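Local structure of putative N-acetylmuramoyl-L-alanine amidase,autolysin cwp6 (Peptoclostridium difficile, 5J72) at residues Asn71-Leu75 with Lys102-Gln108; Ala130-Ala136 with Thr414-Asp420; Leu363-Leu367 with Leu383-Ala389. The protein probably cleaves the amide bond between N-acetylmuramic acid and L-alanine in peptidoglycan as a zinc-dependent amidase anchored to the cell wall by CWB2 modules. The contacts are given in a common frame with arbitrary orientation. Numbering follows the deposited sequence.

Contact 1 of 3, residues Asn71-Leu75 with Lys102-Gln108; sequences NVWEL and KDYDVTQ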
loop_
_atom_site.group_PDB
_atom_site.type_symbol
_atom_site.label_atom_id
_atom_site.label_comp_id
_atom_site.label_asym_id
_atom_site.label_seq_id
_atom_site.Cartn_x
_atom_site.Cartn_y
_atom_site.Cartn_z
ATOM N N ASN A 71 18.285 24.085 0.322
ATOM C CA ASN A 71 17.566 23.094 -0.470
ATOM C C ASN A 71 16.080 23.397 -0.528
ATOM O O ASN A 71 15.240 22.466 -0.640
ATOM C CB ASN A 71 17.803 21.652 0.116
ATOM C CG ASN A 71 17.127 21.424 1.467
ATOM O OD1 ASN A 71 16.818 22.364 2.210
ATOM N ND2 ASN A 71 16.806 20.165 1.838
ATOM N N VAL A 72 15.736 24.687 -0.485
ATOM C CA VAL A 72 14.305 25.040 -0.612
ATOM C C VAL A 72 14.170 25.989 -1.805
ATOM O O VAL A 72 14.826 27.053 -1.820
ATOM C CB VAL A 72 13.776 25.721 0.663
ATOM C CG1 VAL A 72 12.301 26.144 0.424
ATOM C CG2 VAL A 72 13.884 24.745 1.866
ATOM N N TRP A 73 13.367 25.618 -2.788
ATOM C CA TRP A 73 13.111 26.429 -3.951
ATOM C C TRP A 73 12.037 27.441 -3.591
ATOM O O TRP A 73 10.957 27.034 -3.157
ATOM C CB TRP A 73 12.596 25.536 -5.096
ATOM C CG TRP A 73 13.615 24.618 -5.588
ATOM C CD1 TRP A 73 13.697 23.266 -5.365
ATOM C CD2 TRP A 73 14.792 24.974 -6.348
ATOM N NE1 TRP A 73 14.878 22.775 -5.910
ATOM C CE2 TRP A 73 15.559 23.804 -6.527
ATOM C CE3 TRP A 73 15.257 26.185 -6.912
ATOM C CZ2 TRP A 73 16.772 23.804 -7.239
ATOM C CZ3 TRP A 73 16.463 26.186 -7.627
ATOM C CH2 TRP A 73 17.205 25.011 -7.780
ATOM N N GLU A 74 12.311 28.735 -3.781
ATOM C CA GLU A 74 11.363 29.808 -3.402
ATOM C C GLU A 74 10.923 30.529 -4.637
ATOM O O GLU A 74 11.749 30.910 -5.472
ATOM C CB GLU A 74 12.076 30.809 -2.464
ATOM C CG GLU A 74 12.460 30.074 -1.172
ATOM C CD GLU A 74 13.069 30.990 -0.081
ATOM O OE1 GLU A 74 12.882 32.175 -0.128
ATOM O OE2 GLU A 74 13.739 30.473 0.808
ATOM N N LEU A 75 9.624 30.716 -4.786
ATOM C CA LEU A 75 9.102 31.374 -5.993
ATOM C C LEU A 75 9.477 32.866 -5.999
ATOM O O LEU A 75 9.246 33.555 -5.005
ATOM C CB LEU A 75 7.528 31.269 -5.966
ATOM C CG LEU A 75 6.854 31.960 -7.180
ATOM C CD1 LEU A 75 7.208 31.377 -8.533
ATOM C CD2 LEU A 75 5.303 31.882 -6.923
ATOM N N LYS A 102 5.782 31.949 0.781
ATOM C CA LYS A 102 6.292 30.791 1.425
ATOM C C LYS A 102 5.347 29.591 1.280
ATOM O O LYS A 102 5.793 28.441 1.451
ATOM C CB LYS A 102 6.527 31.031 2.923
ATOM C CG LYS A 102 7.863 31.799 3.191
ATOM C CD LYS A 102 9.070 30.859 3.603
ATOM C CE LYS A 102 10.377 31.209 2.862
ATOM N NZ LYS A 102 11.391 30.060 2.775
ATOM N N ASP A 103 4.074 29.842 0.993
ATOM C CA ASP A 103 3.178 28.691 0.815
ATOM C C ASP A 103 3.610 27.820 -0.391
ATOM O O ASP A 103 3.129 26.668 -0.511
ATOM C CB ASP A 103 1.767 29.170 0.449
ATOM C CG ASP A 103 1.071 29.919 1.552
ATOM O OD1 ASP A 103 0.043 30.533 1.273
ATOM O OD2 ASP A 103 1.565 29.895 2.702
ATOM N N TYR A 104 4.452 28.343 -1.292
ATOM C CA TYR A 104 4.855 27.553 -2.465
ATOM C C TYR A 104 6.287 26.982 -2.347
ATOM O O TYR A 104 6.769 26.407 -3.306
ATOM C CB TYR A 104 4.756 28.404 -3.760
ATOM C CG TYR A 104 3.388 29.022 -3.817
ATOM C CD1 TYR A 104 3.199 30.367 -3.489
ATOM C CD2 TYR A 104 2.249 28.234 -4.054
ATOM C CE1 TYR A 104 1.926 30.911 -3.374
ATOM C CE2 TYR A 104 0.956 28.778 -3.927
ATOM C CZ TYR A 104 0.814 30.116 -3.576
ATOM O OH TYR A 104 -0.412 30.673 -3.317
ATOM N N ASP A 105 6.940 27.124 -1.201
ATOM C CA ASP A 105 8.335 26.604 -1.083
ATOM C C ASP A 105 8.379 25.102 -1.292
ATOM O O ASP A 105 7.522 24.387 -0.746
ATOM C CB ASP A 105 8.804 26.845 0.345
ATOM C CG ASP A 105 9.195 28.280 0.627
ATOM O OD1 ASP A 105 9.135 29.114 -0.291
ATOM O OD2 ASP A 105 9.546 28.561 1.754
ATOM N N VAL A 106 9.352 24.607 -2.031
ATOM C CA VAL A 106 9.455 23.170 -2.302
ATOM C C VAL A 106 10.790 22.703 -1.812
ATOM O O VAL A 106 11.801 23.339 -2.179
ATOM C CB VAL A 106 9.277 22.939 -3.831
ATOM C CG1 VAL A 106 9.645 21.498 -4.186
ATOM C CG2 VAL A 106 7.820 23.259 -4.226
ATOM N N THR A 107 10.817 21.664 -0.945
ATOM C CA THR A 107 12.074 21.184 -0.392
ATOM C C THR A 107 12.627 20.043 -1.238
ATOM O O THR A 107 11.919 19.050 -1.525
ATOM C CB THR A 107 11.835 20.728 1.065
ATOM O OG1 THR A 107 11.302 21.829 1.781
ATOM C CG2 THR A 107 13.125 20.278 1.729
ATOM N N GLN A 108 13.893 20.168 -1.638
ATOM C CA GLN A 108 14.561 19.125 -2.430
ATOM C C GLN A 108 15.468 18.355 -1.503
ATOM O O GLN A 108 16.530 18.832 -1.068
ATOM C CB GLN A 108 15.365 19.759 -3.585
ATOM C CG GLN A 108 16.039 18.711 -4.479
ATOM C CD GLN A 108 16.496 19.387 -5.759
ATOM O OE1 GLN A 108 15.775 20.179 -6.354
ATOM N NE2 GLN A 108 17.699 19.016 -6.260
HETATM O O HOH W 1 8.910 26.500 -4.901
HETATM O O HOH W 2 9.426 31.914 -0.099
HETATM O O HOH W 3 8.003 29.787 -2.589
#
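At one end of this antiparallel pair, waters take the place of direct backbone bonds, beside a salt-bridge network of Glu74, Lys102 and Asp105. After the hydrogen-bonded pair Trp73-Val106, the direct backbone ladder stops: a water donates to both Trp73 O and Tyr104 O, each at 2.7 Å, while a second joins Leu75 N (2.9 Å) to Asp105 OD1 (2.6 Å). The CA separation grows from 5.0 Å for Glu74-Asp105 to 6.7 Å for Leu75-Tyr104. Nearby, Lys102 NZ makes a salt bridge of 2.6 Å with Asp105 OD2 and a weaker one of 3.1 Å with Glu74 OE2, so one ammonium serves carboxylates from both segments. The pair joins strands 72-82 and 106-113 in the beta-rich N-terminal domain; the short axes of 72-75 and 106-108 approach to 4.7 Å, with N-to-C directions 152° apart. Trp73 N donates to Val106 O (2.8 Å), Val106 N to Trp73 O (3.1 Å) and Gln108 N to Asn71 O (2.8 Å). Trp73 NE1 donates to Gln108 OE1 (2.8 Å), which lies at the ring edge, near its plane. Val72 and Thr107 occupy the face opposite Trp73 and Val106 as a non-hydrogen-bonded pair, with Val72 CG1 3.6 Å from Asp105 CB. Next to Tyr104, Asp103 belongs to a calcium site observed for this protein.

Contact 2 of 3, residues Ala130-Ala136 with Thr414-Asp420; sequences APVKKLA and TVYQIGD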
loop_
_atom_site.group_PDB
_atom_site.type_symbol
_atom_site.label_atom_id
_atom_site.label_comp_id
_atom_site.label_asym_id
_atom_site.label_seq_id
_atom_site.Cartn_x
_atom_site.Cartn_y
_atom_site.Cartn_z
ATOM N N ALA A 130 15.781 6.316 0.766
ATOM C CA ALA A 130 15.003 7.421 0.185
ATOM C C ALA A 130 14.656 8.350 1.289
ATOM O O ALA A 130 14.434 7.920 2.425
ATOM C CB ALA A 130 13.733 6.858 -0.469
ATOM N N PRO A 131 14.618 9.681 1.059
ATOM C CA PRO A 131 14.270 10.573 2.176
ATOM C C PRO A 131 12.825 10.323 2.710
ATOM O O PRO A 131 11.921 10.035 1.916
ATOM C CB PRO A 131 14.403 11.991 1.544
ATOM C CG PRO A 131 14.198 11.742 0.021
ATOM C CD PRO A 131 14.935 10.420 -0.173
ATOM N N VAL A 132 12.631 10.457 4.012
ATOM C CA VAL A 132 11.332 10.219 4.624
ATOM C C VAL A 132 10.744 11.520 5.094
ATOM O O VAL A 132 11.407 12.291 5.810
ATOM C CB VAL A 132 11.570 9.253 5.812
ATOM C CG1 VAL A 132 10.344 9.096 6.705
ATOM C CG2 VAL A 132 12.011 7.887 5.285
ATOM N N LYS A 133 9.481 11.781 4.715
ATOM C CA LYS A 133 8.787 12.973 5.220
ATOM C C LYS A 133 7.722 12.453 6.191
ATOM O O LYS A 133 6.826 11.724 5.772
ATOM C CB LYS A 133 8.187 13.736 4.022
ATOM C CG LYS A 133 7.249 14.856 4.508
ATOM C CD LYS A 133 8.047 16.084 4.899
ATOM C CE LYS A 133 7.122 17.190 5.415
ATOM N NZ LYS A 133 7.919 18.267 6.034
ATOM N N LYS A 134 7.784 12.785 7.463
ATOM C CA LYS A 134 6.803 12.266 8.407
ATOM C C LYS A 134 5.612 13.247 8.584
ATOM O O LYS A 134 5.829 14.418 8.840
ATOM C CB LYS A 134 7.476 12.021 9.761
ATOM C CG LYS A 134 6.526 11.392 10.749
ATOM C CD LYS A 134 7.244 10.944 11.988
ATOM C CE LYS A 134 6.284 10.173 12.856
ATOM N NZ LYS A 134 6.779 10.108 14.247
ATOM N N LEU A 135 4.380 12.765 8.424
ATOM C CA LEU A 135 3.154 13.597 8.544
ATOM C C LEU A 135 2.379 12.986 9.656
ATOM O O LEU A 135 1.661 11.990 9.462
ATOM C CB LEU A 135 2.334 13.549 7.197
ATOM C CG LEU A 135 3.156 14.017 5.992
ATOM C CD1 LEU A 135 2.294 13.872 4.622
ATOM C CD2 LEU A 135 3.609 15.547 6.188
ATOM N N ALA A 136 2.496 13.550 10.851
ATOM C CA ALA A 136 1.833 12.901 11.962
ATOM C C ALA A 136 1.681 13.802 13.146
ATOM O O ALA A 136 2.503 14.709 13.307
ATOM C CB ALA A 136 2.711 11.725 12.409
ATOM N N THR A 414 10.328 9.770 -2.777
ATOM C CA THR A 414 10.085 10.211 -1.422
ATOM C C THR A 414 9.179 9.224 -0.682
ATOM O O THR A 414 8.203 8.737 -1.286
ATOM C CB THR A 414 9.338 11.580 -1.446
ATOM O OG1 THR A 414 10.114 12.495 -2.249
ATOM C CG2 THR A 414 9.119 12.162 -0.056
ATOM N N VAL A 415 9.449 9.003 0.584
ATOM C CA VAL A 415 8.630 8.109 1.359
ATOM C C VAL A 415 7.958 8.968 2.379
ATOM O O VAL A 415 8.617 9.724 3.106
ATOM C CB VAL A 415 9.494 7.014 2.055
ATOM C CG1 VAL A 415 8.635 6.210 3.050
ATOM C CG2 VAL A 415 10.130 6.109 1.029
ATOM N N TYR A 416 6.618 8.916 2.452
ATOM C CA TYR A 416 5.949 9.672 3.463
ATOM C C TYR A 416 5.516 8.768 4.560
ATOM O O TYR A 416 4.840 7.772 4.275
ATOM C CB TYR A 416 4.671 10.336 2.916
ATOM C CG TYR A 416 4.962 11.414 1.899
ATOM C CD1 TYR A 416 4.887 12.749 2.238
ATOM C CD2 TYR A 416 5.274 11.089 0.585
ATOM C CE1 TYR A 416 5.117 13.762 1.270
ATOM C CE2 TYR A 416 5.499 12.081 -0.372
ATOM C CZ TYR A 416 5.416 13.408 -0.018
ATOM O OH TYR A 416 5.647 14.340 -1.029
ATOM N N GLN A 417 5.853 9.070 5.780
ATOM C CA GLN A 417 5.419 8.246 6.907
ATOM C C GLN A 417 4.181 8.887 7.515
ATOM O O GLN A 417 4.205 10.002 8.043
ATOM C CB GLN A 417 6.539 8.171 7.960
ATOM C CG GLN A 417 6.094 7.549 9.258
ATOM C CD GLN A 417 7.318 7.459 10.207
ATOM O OE1 GLN A 417 8.413 7.870 9.843
ATOM N NE2 GLN A 417 7.136 6.894 11.415
ATOM N N ILE A 418 3.066 8.180 7.446
ATOM C CA ILE A 418 1.795 8.686 7.958
ATOM C C ILE A 418 1.522 8.266 9.372
ATOM O O ILE A 418 1.522 7.072 9.681
ATOM C CB ILE A 418 0.636 8.147 7.058
ATOM C CG1 ILE A 418 0.934 8.413 5.560
ATOM C CG2 ILE A 418 -0.700 8.782 7.502
ATOM C CD1 ILE A 418 1.118 9.933 5.232
ATOM N N GLY A 419 1.278 9.211 10.242
ATOM C CA GLY A 419 0.957 8.848 11.592
ATOM C C GLY A 419 2.199 8.513 12.398
ATOM O O GLY A 419 3.296 8.345 11.915
ATOM N N ASP A 420 1.966 8.446 13.693
ATOM C CA ASP A 420 2.990 8.133 14.667
ATOM C C ASP A 420 2.784 6.686 15.213
ATOM O O ASP A 420 1.644 6.247 15.374
ATOM C CB ASP A 420 2.849 9.108 15.838
ATOM C CG ASP A 420 4.010 8.943 16.782
ATOM O OD1 ASP A 420 3.770 8.601 17.948
ATOM O OD2 ASP A 420 5.170 9.142 16.336
#
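Five backbone hydrogen bonds zip these strands in parallel register. Val415 N donates to Pro131 O (3.0 Å), Lys133 N to Val415 O (2.8 Å), Gln417 N to Lys133 O (2.8 Å), Leu135 N to Gln417 O (2.8 Å) and Gly419 N to Leu135 O (2.9 Å). Beyond the ladder, Lys134 NZ forms a salt bridge with Asp420 OD2 at 2.8 Å, in the loop just after the strand. The short axes of 132-135 and 414-418 come within 4.5 Å, at 24°. On the Lys133-Leu135 face, Leu135 CD1 meets Tyr416 CD1 at 3.7 Å and Ile418 CD1 at 4.2 Å; Leu135 also touches helices 140-151 and 375-387, and Tyr416 and Ile418 touch the latter. The other face carries Val132 against Val415 (CG2 to CB, 4.2 Å), then Lys134 beside Gln417, with Ile427 of helix 424-433 adding to the packing. A continuous backbone ladder with largely apolar packing, and one salt bridge at its end, implies that strand 128-135 is an integral strand of the CWB2 sheet beside 411-418.

Contact 3 of 3, residues Leu363-Leu367 with Leu383-Ala389; sequences LSAML and LAAKLKA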
loop_
_atom_site.group_PDB
_atom_site.type_symbol
_atom_site.label_atom_id
_atom_site.label_comp_id
_atom_site.label_asym_id
_atom_site.label_seq_id
_atom_site.Cartn_x
_atom_site.Cartn_y
_atom_site.Cartn_z
ATOM N N LEU A 363 8.591 4.876 -8.671
ATOM C CA LEU A 363 7.406 5.610 -8.227
ATOM C C LEU A 363 7.822 7.044 -7.853
ATOM O O LEU A 363 8.985 7.271 -7.522
ATOM C CB LEU A 363 6.847 4.920 -6.986
ATOM C CG LEU A 363 6.465 3.435 -7.214
ATOM C CD1 LEU A 363 6.131 2.856 -5.823
ATOM C CD2 LEU A 363 5.323 3.304 -8.232
ATOM N N SER A 364 6.897 7.982 -7.886
ATOM C CA SER A 364 7.249 9.341 -7.462
ATOM C C SER A 364 7.275 9.358 -5.932
ATOM O O SER A 364 7.942 10.190 -5.334
ATOM C CB SER A 364 6.187 10.318 -7.950
ATOM O OG SER A 364 4.944 9.912 -7.385
ATOM N N ALA A 365 6.526 8.452 -5.281
ATOM C CA ALA A 365 6.510 8.447 -3.819
ATOM C C ALA A 365 5.869 7.193 -3.287
ATOM O O ALA A 365 5.299 6.440 -4.068
ATOM C CB ALA A 365 5.708 9.617 -3.302
ATOM N N MET A 366 5.951 6.982 -1.970
ATOM C CA MET A 366 5.245 5.858 -1.349
ATOM C C MET A 366 4.792 6.370 -0.088
ATOM O O MET A 366 5.593 6.906 0.654
ATOM C CB MET A 366 6.160 4.615 -1.110
ATOM C CG MET A 366 5.422 3.459 -0.388
ATOM S SD MET A 366 4.479 2.531 -1.593
ATOM C CE MET A 366 5.778 1.454 -2.260
ATOM N N LEU A 367 3.484 6.275 0.203
ATOM C CA LEU A 367 2.996 6.759 1.492
ATOM C C LEU A 367 2.817 5.548 2.384
ATOM O O LEU A 367 2.108 4.622 1.992
ATOM C CB LEU A 367 1.620 7.520 1.335
ATOM C CG LEU A 367 1.725 8.965 0.707
ATOM C CD1 LEU A 367 1.854 8.803 -0.835
ATOM C CD2 LEU A 367 0.491 9.830 1.026
ATOM N N LEU A 383 -4.014 12.948 -0.460
ATOM C CA LEU A 383 -2.614 13.355 -0.744
ATOM C C LEU A 383 -1.938 12.358 -1.624
ATOM O O LEU A 383 -1.264 12.727 -2.602
ATOM C CB LEU A 383 -1.838 13.511 0.611
ATOM C CG LEU A 383 -0.320 13.895 0.362
ATOM C CD1 LEU A 383 -0.212 15.299 -0.265
ATOM C CD2 LEU A 383 0.408 13.887 1.751
ATOM N N ALA A 384 -2.151 11.043 -1.348
ATOM C CA ALA A 384 -1.586 10.005 -2.227
ATOM C C ALA A 384 -2.151 10.215 -3.669
ATOM O O ALA A 384 -1.467 10.130 -4.687
ATOM C CB ALA A 384 -2.028 8.614 -1.680
ATOM N N ALA A 385 -3.462 10.525 -3.749
ATOM C CA ALA A 385 -4.050 10.724 -5.089
ATOM C C ALA A 385 -3.407 11.977 -5.803
ATOM O O ALA A 385 -3.112 11.921 -6.978
ATOM C CB ALA A 385 -5.531 11.002 -4.931
ATOM N N LYS A 386 -3.240 13.065 -5.078
ATOM C CA LYS A 386 -2.617 14.316 -5.622
ATOM C C LYS A 386 -1.161 13.989 -6.134
ATOM O O LYS A 386 -0.753 14.391 -7.215
ATOM C CB LYS A 386 -2.529 15.345 -4.461
ATOM C CG LYS A 386 -1.902 16.706 -4.928
ATOM C CD LYS A 386 -1.922 17.697 -3.729
ATOM C CE LYS A 386 -1.144 18.978 -4.092
ATOM N NZ LYS A 386 -1.854 19.823 -5.111
ATOM N N LEU A 387 -0.423 13.248 -5.344
ATOM C CA LEU A 387 0.964 12.855 -5.696
ATOM C C LEU A 387 1.030 11.720 -6.725
ATOM O O LEU A 387 2.129 11.408 -7.226
ATOM C CB LEU A 387 1.687 12.372 -4.410
ATOM C CG LEU A 387 1.775 13.423 -3.305
ATOM C CD1 LEU A 387 2.428 12.793 -2.032
ATOM C CD2 LEU A 387 2.616 14.668 -3.881
ATOM N N LYS A 388 -0.129 11.087 -7.049
ATOM C CA LYS A 388 -0.252 9.958 -7.972
ATOM C C LYS A 388 0.716 8.838 -7.494
ATOM O O LYS A 388 1.526 8.314 -8.292
ATOM C CB LYS A 388 -0.013 10.385 -9.415
ATOM C CG LYS A 388 -1.026 11.502 -9.847
ATOM C CD LYS A 388 -0.782 11.794 -11.343
ATOM C CE LYS A 388 -1.677 12.862 -11.984
ATOM N NZ LYS A 388 -3.086 12.656 -11.631
ATOM N N ALA A 389 0.617 8.517 -6.226
ATOM C CA ALA A 389 1.477 7.563 -5.514
ATOM C C ALA A 389 0.631 6.595 -4.673
ATOM O O ALA A 389 -0.477 6.912 -4.266
ATOM C CB ALA A 389 2.441 8.311 -4.580
HETATM O O HOH W 4 4.093 6.866 -8.053
HETATM O O HOH W 5 3.348 9.828 -9.697
#
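This is a strand-to-helix packing contact inside one beta-alpha-beta unit of a CWB2 domain, formed by strand 362-370, helix 375-387 and strand 391-394. The short axes of strand 365-367 and helix 383-387 lie 9.5 Å apart at closest and run nearly antiparallel, at 171°, as expected in a beta-alpha-beta crossover, where the helix returns the chain along the sheet to begin the next parallel strand. Leu367 is the main apolar link: 87 Å² of it is covered by 383-389. Its CD2 atom lies 4.1 Å from Leu383 CD2 and 3.9 Å from Ala384 CB, while its CD1 atom lies 4.2 Å from Leu387 CD1 and 3.8 Å from Ala389 CB. At the other end, Ala365 CB meets Ala389 CB at 3.7 Å; consistent with two alanines meeting here, the CA atoms of Ala365 and Ala389 are 5.4 Å apart. Tyr416 of the adjacent strand 411-418 also touches Ala365, Leu367 and Leu387.

The helix finishes in a Schellman motif: Lys388 has a positive phi of 55°, Ala389 N bonds back to Ala384 O at 3.1 Å, and Lys388 N to Ala385 O at 3.1 Å. Two waters bridge this turn to the strand. One accepts from Ser364 N and donates to Lys388 O, both at 3.0 Å; the other lies 2.8 Å from Ser364 OG and donates to Lys388 O at 2.8 Å. Ala365 O is buried here without a polar partner in the model. Direct cohesion thus rests chiefly on apolar packing of the strand against the helix and the turn after it, with water supplying the clear polar links.

Overall arrangement
From the N terminus, contact 1 comes first, joining strands 72-82 and 106-113 across 26 intervening residues of the N-terminal domain. It closes before contact 2 opens, so the two are in series; strand 106-113 pairs antiparallel with strand 128-135, the next strand in the chain. Contact 2 then closes a loop of 277 residues by bringing strand 128-135 beside strand 411-418. Nested in that loop, contact 3 closes one of 15 residues, tying strand 362-370 to helix 375-387. Contacts 2 and 3 touch: Tyr416 N lies 2.9 Å from Met366 O, a probable hydrogen bond, and Leu135 CD1 lies 3.4 Å from Leu383 CD2. A single mixed sheet thus runs from the N-terminal domain into a CWB2 domain.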